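Local coordinates for protein YPM (Yersinia pseudotuberculosis, PDB 1PM4) that acts as a bacterial superantigen, a mitogenic toxin with a jelly-roll fold that is probably secreted and probably stimulates T cells, at residues C20-K25 with G81-W86; D46-L51 with K89-E94; V37-N42 with N97-A102. All blocks are in the same frame, centred on the assembly; numbering follows the deposited sequence.

Interaction 1. Residues C20-K25 with G81-W86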
loop_
_atom_site.group_PDB
_atom_site.type_symbol
_atom_site.label_atom_id
_atom_site.label_comp_id
_atom_site.label_asym_id
_atom_site.label_seq_id
_atom_site.Cartn_x
_atom_site.Cartn_y
_atom_site.Cartn_z
ATOM N N CYS A 20 -6.864 -11.545 15.410
ATOM C CA CYS A 20 -5.681 -10.739 15.230
ATOM C C CYS A 20 -4.509 -11.289 16.039
ATOM O O CYS A 20 -4.684 -11.673 17.226
ATOM C CB CYS A 20 -5.944 -9.282 15.626
ATOM S SG CYS A 20 -6.859 -8.353 14.413
ATOM N N ILE A 21 -3.355 -11.322 15.391
ATOM C CA ILE A 21 -2.136 -11.877 15.944
ATOM C C ILE A 21 -1.090 -10.767 15.897
ATOM O O ILE A 21 -0.836 -10.156 14.855
ATOM C CB ILE A 21 -1.707 -13.162 15.175
ATOM C CG1 ILE A 21 -2.790 -14.230 15.358
ATOM C CG2 ILE A 21 -0.318 -13.673 15.683
ATOM C CD1 ILE A 21 -2.526 -15.481 14.652
ATOM N N ILE A 22 -0.534 -10.459 17.061
ATOM C CA ILE A 22 0.444 -9.381 17.148
ATOM C C ILE A 22 1.907 -9.924 17.037
ATOM O O ILE A 22 2.219 -10.997 17.484
ATOM C CB ILE A 22 0.246 -8.586 18.451
ATOM C CG1 ILE A 22 1.087 -7.323 18.475
ATOM C CG2 ILE A 22 0.587 -9.371 19.621
ATOM C CD1 ILE A 22 0.444 -6.298 19.457
ATOM N N GLY A 23 2.740 -9.094 16.481
ATOM C CA GLY A 23 4.173 -9.363 16.345
ATOM C C GLY A 23 4.963 -8.207 16.883
ATOM O O GLY A 23 4.533 -7.052 16.802
ATOM N N ASN A 24 6.155 -8.529 17.372
ATOM C CA ASN A 24 7.067 -7.538 17.927
ATOM C C ASN A 24 6.386 -6.615 18.948
ATOM O O ASN A 24 6.449 -5.400 18.830
ATOM C CB ASN A 24 7.711 -6.717 16.819
ATOM C CG ASN A 24 8.797 -5.824 17.353
ATOM O OD1 ASN A 24 9.461 -6.213 18.299
ATOM N ND2 ASN A 24 8.976 -4.649 16.782
ATOM N N LYS A 25 5.717 -7.212 19.928
ATOM C CA LYS A 25 4.662 -6.474 20.639
ATOM C C LYS A 25 5.276 -5.318 21.498
ATOM O O LYS A 25 4.741 -4.189 21.530
ATOM C CB LYS A 25 3.693 -7.424 21.390
ATOM C CG LYS A 25 4.310 -8.649 22.103
ATOM C CD LYS A 25 3.277 -9.328 23.064
ATOM C CE LYS A 25 3.047 -10.816 22.790
ATOM N NZ LYS A 25 4.351 -11.584 22.624
ATOM N N GLY A 81 11.447 0.869 16.849
ATOM C CA GLY A 81 10.742 -0.387 16.675
ATOM C C GLY A 81 9.263 -0.128 16.645
ATOM O O GLY A 81 8.780 0.838 17.227
ATOM N N LEU A 82 8.529 -0.995 15.965
ATOM C CA LEU A 82 7.098 -0.885 15.938
ATOM C C LEU A 82 6.491 -2.251 15.804
ATOM O O LEU A 82 7.086 -3.178 15.241
ATOM C CB LEU A 82 6.644 -0.005 14.783
ATOM C CG LEU A 82 6.767 1.514 14.994
ATOM C CD1 LEU A 82 6.170 2.182 13.769
ATOM C CD2 LEU A 82 6.047 1.967 16.258
ATOM N N SER A 83 5.291 -2.363 16.333
ATOM C CA SER A 83 4.620 -3.635 16.329
ATOM C C SER A 83 3.723 -3.684 15.131
ATOM O O SER A 83 3.393 -2.680 14.471
ATOM C CB SER A 83 3.890 -3.913 17.656
ATOM O OG SER A 83 2.936 -2.932 17.897
ATOM N N TRP A 84 3.317 -4.898 14.823
ATOM C CA TRP A 84 2.454 -5.098 13.674
ATOM C C TRP A 84 1.386 -6.053 14.121
ATOM O O TRP A 84 1.585 -6.798 15.085
ATOM C CB TRP A 84 3.264 -5.670 12.506
ATOM C CG TRP A 84 3.978 -6.901 12.730
ATOM C CD1 TRP A 84 3.486 -8.143 12.628
ATOM C CD2 TRP A 84 5.396 -7.048 13.038
ATOM N NE1 TRP A 84 4.468 -9.066 12.857
ATOM C CE2 TRP A 84 5.658 -8.430 13.117
ATOM C CE3 TRP A 84 6.451 -6.142 13.230
ATOM C CZ2 TRP A 84 6.947 -8.966 13.425
ATOM C CZ3 TRP A 84 7.744 -6.648 13.526
ATOM C CH2 TRP A 84 7.975 -8.053 13.615
ATOM N N ILE A 85 0.281 -6.048 13.400
ATOM C CA ILE A 85 -0.790 -7.037 13.544
ATOM C C ILE A 85 -1.151 -7.650 12.219
ATOM O O ILE A 85 -1.325 -6.967 11.167
ATOM C CB ILE A 85 -2.008 -6.384 14.153
ATOM C CG1 ILE A 85 -1.747 -6.131 15.622
ATOM C CG2 ILE A 85 -3.339 -7.253 14.000
ATOM C CD1 ILE A 85 -2.829 -5.227 16.166
ATOM N N TRP A 86 -1.264 -8.966 12.253
ATOM C CA TRP A 86 -1.873 -9.741 11.211
ATOM C C TRP A 86 -3.361 -9.947 11.567
ATOM O O TRP A 86 -3.661 -10.570 12.571
ATOM C CB TRP A 86 -1.221 -11.118 11.157
ATOM C CG TRP A 86 0.256 -11.043 10.956
ATOM C CD1 TRP A 86 1.188 -11.473 11.862
ATOM C CD2 TRP A 86 0.977 -10.697 9.761
ATOM N NE1 TRP A 86 2.442 -11.259 11.368
ATOM C CE2 TRP A 86 2.376 -10.827 10.078
ATOM C CE3 TRP A 86 0.634 -10.208 8.523
ATOM C CZ2 TRP A 86 3.360 -10.527 9.203
ATOM C CZ3 TRP A 86 1.668 -9.862 7.623
ATOM C CH2 TRP A 86 3.025 -10.061 7.970
HETATM O O HOH W 1 1.883 -3.067 20.766
#
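Gly-23 lies flat against the indole of Trp-84. Its CA sits 3.8 Å from the centroid of the five-membered ring of Trp-84, a CH-pi contact over the face. Asn-24 covers the six-membered end of the same face, with its CB 3.3 Å from Trp-84 CZ3. The indole reaches this place because Trp-84 CG stands between its own backbone N and carbonyl carbon (chi1 57°), which folds the ring back across the neighbouring strand. Gly-23 has no side chain, so the ring lies close on its backbone.

Two antiparallel hydrogen-bonded pairs fix the register. Ile-21 and Trp-86 exchange two bonds, and Gly-23 N gives a bond of 2.9 Å to Trp-84 O. The return bond from Trp-84 N to Gly-23 O is longer, at 3.2 Å. Past the strand end, Asn-24 ND2 donates to Leu-82 O at 2.8 Å, from above the carbonyl plane. On the other face of the sheet, Ile-85 CG2 packs on Cys-20, whose SG forms the disulfide with Cys-117. Strand 84-90 runs between strand 18-23 and strand 47-54, and Trp-86 reaches across the core to Leu-100 and Ala-102 of strand 96-103.

Interaction 2. Residues D46-L51 with K89-E94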
loop_
_atom_site.group_PDB
_atom_site.type_symbol
_atom_site.label_atom_id
_atom_site.label_comp_id
_atom_site.label_asym_id
_atom_site.label_seq_id
_atom_site.Cartn_x
_atom_site.Cartn_y
_atom_site.Cartn_z
ATOM N N ASP A 46 -12.382 -19.163 2.474
ATOM C CA ASP A 46 -12.404 -17.841 1.896
ATOM C C ASP A 46 -12.041 -16.829 2.988
ATOM O O ASP A 46 -12.888 -16.570 3.893
ATOM C CB ASP A 46 -13.783 -17.555 1.391
ATOM C CG ASP A 46 -13.884 -16.228 0.699
ATOM O OD1 ASP A 46 -12.945 -15.404 0.698
ATOM O OD2 ASP A 46 -14.975 -15.967 0.112
ATOM N N MET A 47 -10.757 -16.405 3.039
ATOM C CA MET A 47 -10.224 -15.546 4.114
ATOM C C MET A 47 -9.297 -14.473 3.548
ATOM O O MET A 47 -8.733 -14.585 2.435
ATOM C CB MET A 47 -9.409 -16.384 5.121
ATOM C CG MET A 47 -10.231 -17.482 5.709
ATOM S SD MET A 47 -9.123 -18.372 6.922
ATOM C CE MET A 47 -10.117 -19.780 7.193
ATOM N N THR A 48 -9.220 -13.383 4.289
ATOM C CA THR A 48 -8.341 -12.296 3.973
ATOM C C THR A 48 -7.373 -12.052 5.071
ATOM O O THR A 48 -7.731 -12.117 6.223
ATOM C CB THR A 48 -9.227 -11.019 3.668
ATOM O OG1 THR A 48 -10.082 -11.285 2.535
ATOM C CG2 THR A 48 -8.361 -9.817 3.273
ATOM N N LEU A 49 -6.135 -11.805 4.686
ATOM C CA LEU A 49 -5.083 -11.434 5.622
ATOM C C LEU A 49 -4.713 -9.963 5.418
ATOM O O LEU A 49 -4.352 -9.549 4.303
ATOM C CB LEU A 49 -3.861 -12.266 5.314
ATOM C CG LEU A 49 -2.645 -12.003 6.183
ATOM C CD1 LEU A 49 -2.854 -12.348 7.661
ATOM C CD2 LEU A 49 -1.388 -12.781 5.695
ATOM N N ILE A 50 -4.750 -9.219 6.502
ATOM C CA ILE A 50 -4.452 -7.799 6.465
ATOM C C ILE A 50 -3.306 -7.530 7.428
ATOM O O ILE A 50 -3.327 -7.970 8.571
ATOM C CB ILE A 50 -5.664 -6.974 6.872
ATOM C CG1 ILE A 50 -6.863 -7.332 6.026
ATOM C CG2 ILE A 50 -5.340 -5.486 6.739
ATOM C CD1 ILE A 50 -8.185 -6.783 6.606
ATOM N N LEU A 51 -2.253 -6.869 6.937
ATOM C CA LEU A 51 -1.163 -6.363 7.744
ATOM C C LEU A 51 -1.455 -4.950 8.206
ATOM O O LEU A 51 -1.701 -4.034 7.386
ATOM C CB LEU A 51 0.165 -6.431 6.938
ATOM C CG LEU A 51 1.382 -5.790 7.659
ATOM C CD1 LEU A 51 1.705 -6.364 9.096
ATOM C CD2 LEU A 51 2.574 -5.841 6.785
ATOM N N LYS A 89 -9.457 -12.398 8.537
ATOM C CA LYS A 89 -10.879 -12.260 8.417
ATOM C C LYS A 89 -11.435 -13.492 7.712
ATOM O O LYS A 89 -10.982 -13.810 6.624
ATOM C CB LYS A 89 -11.277 -10.988 7.684
ATOM C CG LYS A 89 -12.809 -10.830 7.469
ATOM C CD LYS A 89 -13.761 -10.925 8.725
ATOM C CE LYS A 89 -15.267 -10.846 8.400
ATOM N NZ LYS A 89 -16.252 -10.397 9.520
ATOM N N ASN A 90 -12.404 -14.163 8.343
ATOM C CA ASN A 90 -13.119 -15.235 7.677
ATOM C C ASN A 90 -14.292 -14.678 6.886
ATOM O O ASN A 90 -15.235 -14.139 7.470
ATOM C CB ASN A 90 -13.549 -16.292 8.687
ATOM C CG ASN A 90 -14.157 -17.485 8.011
ATOM O OD1 ASN A 90 -14.162 -17.551 6.768
ATOM N ND2 ASN A 90 -14.640 -18.430 8.781
ATOM N N ASN A 91 -14.175 -14.662 5.563
ATOM C CA ASN A 91 -15.235 -14.107 4.702
ATOM C C ASN A 91 -16.410 -15.064 4.547
ATOM O O ASN A 91 -17.528 -14.673 4.121
ATOM C CB ASN A 91 -14.609 -13.834 3.348
ATOM C CG ASN A 91 -13.491 -12.860 3.396
ATOM O OD1 ASN A 91 -13.597 -11.807 4.063
ATOM N ND2 ASN A 91 -12.411 -13.166 2.696
ATOM N N SER A 92 -16.170 -16.329 4.839
ATOM C CA SER A 92 -17.183 -17.375 4.766
ATOM C C SER A 92 -17.974 -17.509 6.055
ATOM O O SER A 92 -17.493 -17.139 7.145
ATOM C CB SER A 92 -16.488 -18.736 4.490
ATOM O OG SER A 92 -17.353 -19.835 4.492
ATOM N N SER A 93 -19.198 -18.039 5.951
ATOM C CA SER A 93 -19.965 -18.407 7.129
ATOM C C SER A 93 -19.494 -19.758 7.736
ATOM O O SER A 93 -19.922 -20.143 8.795
ATOM C CB SER A 93 -21.439 -18.426 6.834
ATOM O OG SER A 93 -21.801 -17.168 6.329
ATOM N N GLU A 94 -18.622 -20.476 7.028
ATOM C CA GLU A 94 -18.097 -21.763 7.450
ATOM C C GLU A 94 -16.955 -21.648 8.424
ATOM O O GLU A 94 -15.903 -21.063 8.127
ATOM C CB GLU A 94 -17.665 -22.591 6.234
ATOM C CG GLU A 94 -17.221 -24.005 6.556
ATOM C CD GLU A 94 -17.094 -24.911 5.303
ATOM O OE1 GLU A 94 -17.138 -26.109 5.480
ATOM O OE2 GLU A 94 -16.844 -24.428 4.193
HETATM O O HOH W 2 -13.102 -19.758 5.265
HETATM O O HOH W 3 -12.391 -9.412 3.477
#
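Two neighbouring strands of an antiparallel jelly-roll sheet part here, where strand 84-90 ends in an Asx turn beside the start of strand 47-54. The tight part is the last backbone pair. Thr-48 N donates to Lys-89 O, and Lys-89 N donates to Thr-48 O at 2.9 Å in an almost straight bond. Met-47 and Asn-90 follow as a non-hydrogen-bonded pair, with Met-47 CA 3.1 Å from Lys-89 O. The side chain of Met-47 extends on the inner side, where it packs on Leu-38 and Ser-96. Asn-90 is buried on this side too. Its OD1 accepts from Ser-92 N and closes the Asx turn. Its ND2 donates to Glu-94 O and to Gln-14 O. Ser-92 OG then accepts from Glu-94 N in an ST turn, so two side-chain turns shape the loop one after the other. At the rim, where the strands part, water 2 links Asp-46 N to Asn-90 OD1.

The other side is looser and partly solvated. Asp-46 is exposed, and its carbonyl O takes a 2.8 Å bond from Asn-91 N and a weak one from Ser-92 N. Lys-89 leads its amino group away to Lys-16 O. The side chain of Asn-91 returns toward the strand, with CG beside its own backbone N (chi1 -61°). Water 3 donates to Asn-91 OD1 and also bonds to Thr-48 OG1.

The amide of Asn-91 is thereby held by both of its ends. Its ND2 gives one N-H to Asp-46 OD1 at 3.0 Å, met from above the carboxylate plane, with the two flat groups turned 70° apart. The second goes to Thr-48 OG1, also 3.0 Å from Asn-91 ND2, in the amide plane and nearly straight at 176°.

Interaction 3. Residues V37-N42 with N97-A102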
loop_
_atom_site.group_PDB
_atom_site.type_symbol
_atom_site.label_atom_id
_atom_site.label_comp_id
_atom_site.label_asym_id
_atom_site.label_seq_id
_atom_site.Cartn_x
_atom_site.Cartn_y
_atom_site.Cartn_z
ATOM N N VAL A 37 1.897 -15.786 5.411
ATOM C CA VAL A 37 0.924 -16.414 4.447
ATOM C C VAL A 37 -0.087 -17.152 5.274
ATOM O O VAL A 37 0.265 -17.824 6.252
ATOM C CB VAL A 37 1.582 -17.339 3.408
ATOM C CG1 VAL A 37 2.309 -18.484 4.082
ATOM C CG2 VAL A 37 0.578 -17.745 2.362
ATOM N N LEU A 38 -1.355 -16.968 4.915
ATOM C CA LEU A 38 -2.497 -17.617 5.511
ATOM C C LEU A 38 -2.895 -18.852 4.779
ATOM O O LEU A 38 -2.937 -18.820 3.565
ATOM C CB LEU A 38 -3.664 -16.658 5.491
ATOM C CG LEU A 38 -4.920 -17.114 6.244
ATOM C CD1 LEU A 38 -4.691 -17.401 7.737
ATOM C CD2 LEU A 38 -5.973 -15.971 6.063
ATOM N N HIS A 39 -3.183 -19.931 5.503
ATOM C CA HIS A 39 -3.585 -21.196 4.849
ATOM C C HIS A 39 -4.752 -21.761 5.651
ATOM O O HIS A 39 -5.029 -21.357 6.780
ATOM C CB HIS A 39 -2.454 -22.215 4.822
ATOM C CG HIS A 39 -1.247 -21.843 3.994
ATOM N ND1 HIS A 39 -1.327 -21.549 2.654
ATOM C CD2 HIS A 39 0.073 -21.890 4.279
ATOM C CE1 HIS A 39 -0.111 -21.330 2.174
ATOM N NE2 HIS A 39 0.758 -21.530 3.143
ATOM N N SER A 40 -5.412 -22.758 5.069
ATOM C CA SER A 40 -6.456 -23.517 5.746
ATOM C C SER A 40 -6.541 -24.945 5.208
ATOM O O SER A 40 -6.403 -25.156 3.961
ATOM C CB SER A 40 -7.800 -22.842 5.585
ATOM O OG SER A 40 -8.836 -23.553 6.231
ATOM N N THR A 41 -6.731 -25.888 6.126
ATOM C CA THR A 41 -7.048 -27.269 5.697
ATOM C C THR A 41 -8.416 -27.381 5.064
ATOM O O THR A 41 -8.701 -28.438 4.508
ATOM C CB THR A 41 -6.950 -28.271 6.851
ATOM O OG1 THR A 41 -7.879 -27.957 7.897
ATOM C CG2 THR A 41 -5.562 -28.292 7.437
ATOM N N ASN A 42 -9.265 -26.360 5.171
ATOM C CA ASN A 42 -10.521 -26.254 4.472
ATOM C C ASN A 42 -10.225 -25.837 3.064
ATOM O O ASN A 42 -9.884 -24.728 2.827
ATOM C CB ASN A 42 -11.446 -25.309 5.157
ATOM C CG ASN A 42 -12.751 -25.066 4.426
ATOM O OD1 ASN A 42 -13.089 -25.726 3.424
ATOM N ND2 ASN A 42 -13.517 -24.104 4.938
ATOM N N ASN A 97 -10.540 -24.255 9.907
ATOM C CA ASN A 97 -9.150 -24.228 10.372
ATOM C C ASN A 97 -8.443 -23.028 9.755
ATOM O O ASN A 97 -8.753 -22.623 8.621
ATOM C CB ASN A 97 -8.441 -25.509 9.874
ATOM C CG ASN A 97 -6.918 -25.404 9.874
ATOM O OD1 ASN A 97 -6.254 -25.009 8.860
ATOM N ND2 ASN A 97 -6.318 -25.768 11.052
ATOM N N TYR A 98 -7.480 -22.475 10.473
ATOM C CA TYR A 98 -6.466 -21.633 9.824
ATOM C C TYR A 98 -5.060 -21.989 10.287
ATOM O O TYR A 98 -4.872 -22.581 11.365
ATOM C CB TYR A 98 -6.743 -20.148 10.085
ATOM C CG TYR A 98 -6.421 -19.701 11.517
ATOM C CD1 TYR A 98 -5.181 -19.231 11.873
ATOM C CD2 TYR A 98 -7.421 -19.678 12.492
ATOM C CE1 TYR A 98 -4.895 -18.905 13.166
ATOM C CE2 TYR A 98 -7.171 -19.258 13.759
ATOM C CZ TYR A 98 -5.885 -18.831 14.102
ATOM O OH TYR A 98 -5.595 -18.444 15.430
ATOM N N SER A 99 -4.089 -21.647 9.478
ATOM C CA SER A 99 -2.705 -21.617 9.897
ATOM C C SER A 99 -2.072 -20.381 9.286
ATOM O O SER A 99 -2.303 -20.044 8.121
ATOM C CB SER A 99 -1.931 -22.923 9.561
ATOM O OG SER A 99 -1.781 -23.140 8.163
ATOM N N LEU A 100 -1.298 -19.665 10.078
ATOM C CA LEU A 100 -0.626 -18.453 9.601
ATOM C C LEU A 100 0.884 -18.709 9.816
ATOM O O LEU A 100 1.322 -18.818 10.957
ATOM C CB LEU A 100 -1.055 -17.289 10.457
ATOM C CG LEU A 100 -0.468 -15.963 9.994
ATOM C CD1 LEU A 100 -1.023 -15.516 8.677
ATOM C CD2 LEU A 100 -0.613 -14.861 11.032
ATOM N N ASP A 101 1.630 -18.749 8.748
ATOM C CA ASP A 101 3.068 -18.722 8.817
ATOM C C ASP A 101 3.485 -17.271 8.808
ATOM O O ASP A 101 3.060 -16.508 7.927
ATOM C CB ASP A 101 3.676 -19.382 7.627
ATOM C CG ASP A 101 3.312 -20.810 7.463
ATOM O OD1 ASP A 101 2.851 -21.507 8.387
ATOM O OD2 ASP A 101 3.407 -21.305 6.316
ATOM N N ALA A 102 4.228 -16.842 9.811
ATOM C CA ALA A 102 4.678 -15.413 9.889
ATOM C C ALA A 102 6.029 -15.206 10.520
ATOM O O ALA A 102 6.398 -15.895 11.465
ATOM C CB ALA A 102 3.692 -14.656 10.726
#
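Four backbone bonds join Val-37 to Asp-101 and His-39 to Ser-99. Each of these residues uses both its N-H and its C=O across the strands. The shortest of the four runs from His-39 N to Ser-99 O, at 2.8 Å and nearly along the C=O axis. Ser-99 N returns to His-39 O at 2.9 Å, but from 40° above the carbonyl plane.

Beyond the paired part, side chains take over. Ser-40 OG is anti to its backbone N (chi1 -180°) and donates to Asn-97 O at 2.6 Å. Ser-40 OG also accepts from Asn-42 N, an ST turn, so it is both donor and acceptor. Asn-97 OD1 accepts from Thr-41 N at 2.9 Å in a nearly straight bond. Thr-41 OG1 rests against Asn-97 CB at 3.2 Å, with the two side chains crossing at about a right angle.

On the face of Val-37, His-39, Ser-99 and Asp-101, polar ends find partners outside the pair. His-39 ND1 bonds to Asp-69, and Asp-101 OD1 bonds to Thr-8. Asp-101 OD2 lies near the plane of the His-39 ring, at its edge, 4.1 Å from His-39 NE2. Asp-69 and, at longer range, Asp-101 could favour a protonated imidazole; NE2 and OD2 are not in contact.

The opposite face is largely apolar. Leu-38 CD1 meets Leu-100 CD1 and Tyr-98 CB, each at 4.2 Å. Leu-38 and Tyr-98 touch Ile-88, and Leu-100 touches Trp-86, of strand 84-90. The order 6-13, 96-103, 32-39, 72-78 makes these the two middle strands of a jelly-roll sheet.

How the interactions relate
Interactions 1 and 2 share strand 84-90 and one four-stranded antiparallel sheet. They lie about 19 Å apart between centres, on opposite sides of the chain's centre. Interaction 3 belongs to the other sheet, about 11 Å from interaction 2 and 18 Å from interaction 1. In sequence the first segments come in the order 20-25, 37-42 and 46-51, and their partners as 81-86, 89-94 and 97-102. Interaction 2 therefore falls within the span of interaction 3, while interaction 1 crosses both. The sheets meet through Trp-86, Leu-49, Met-47, Leu-38 and Leu-100. Both layers of the sandwich thus pair strands far apart in the chain, as in a jelly roll.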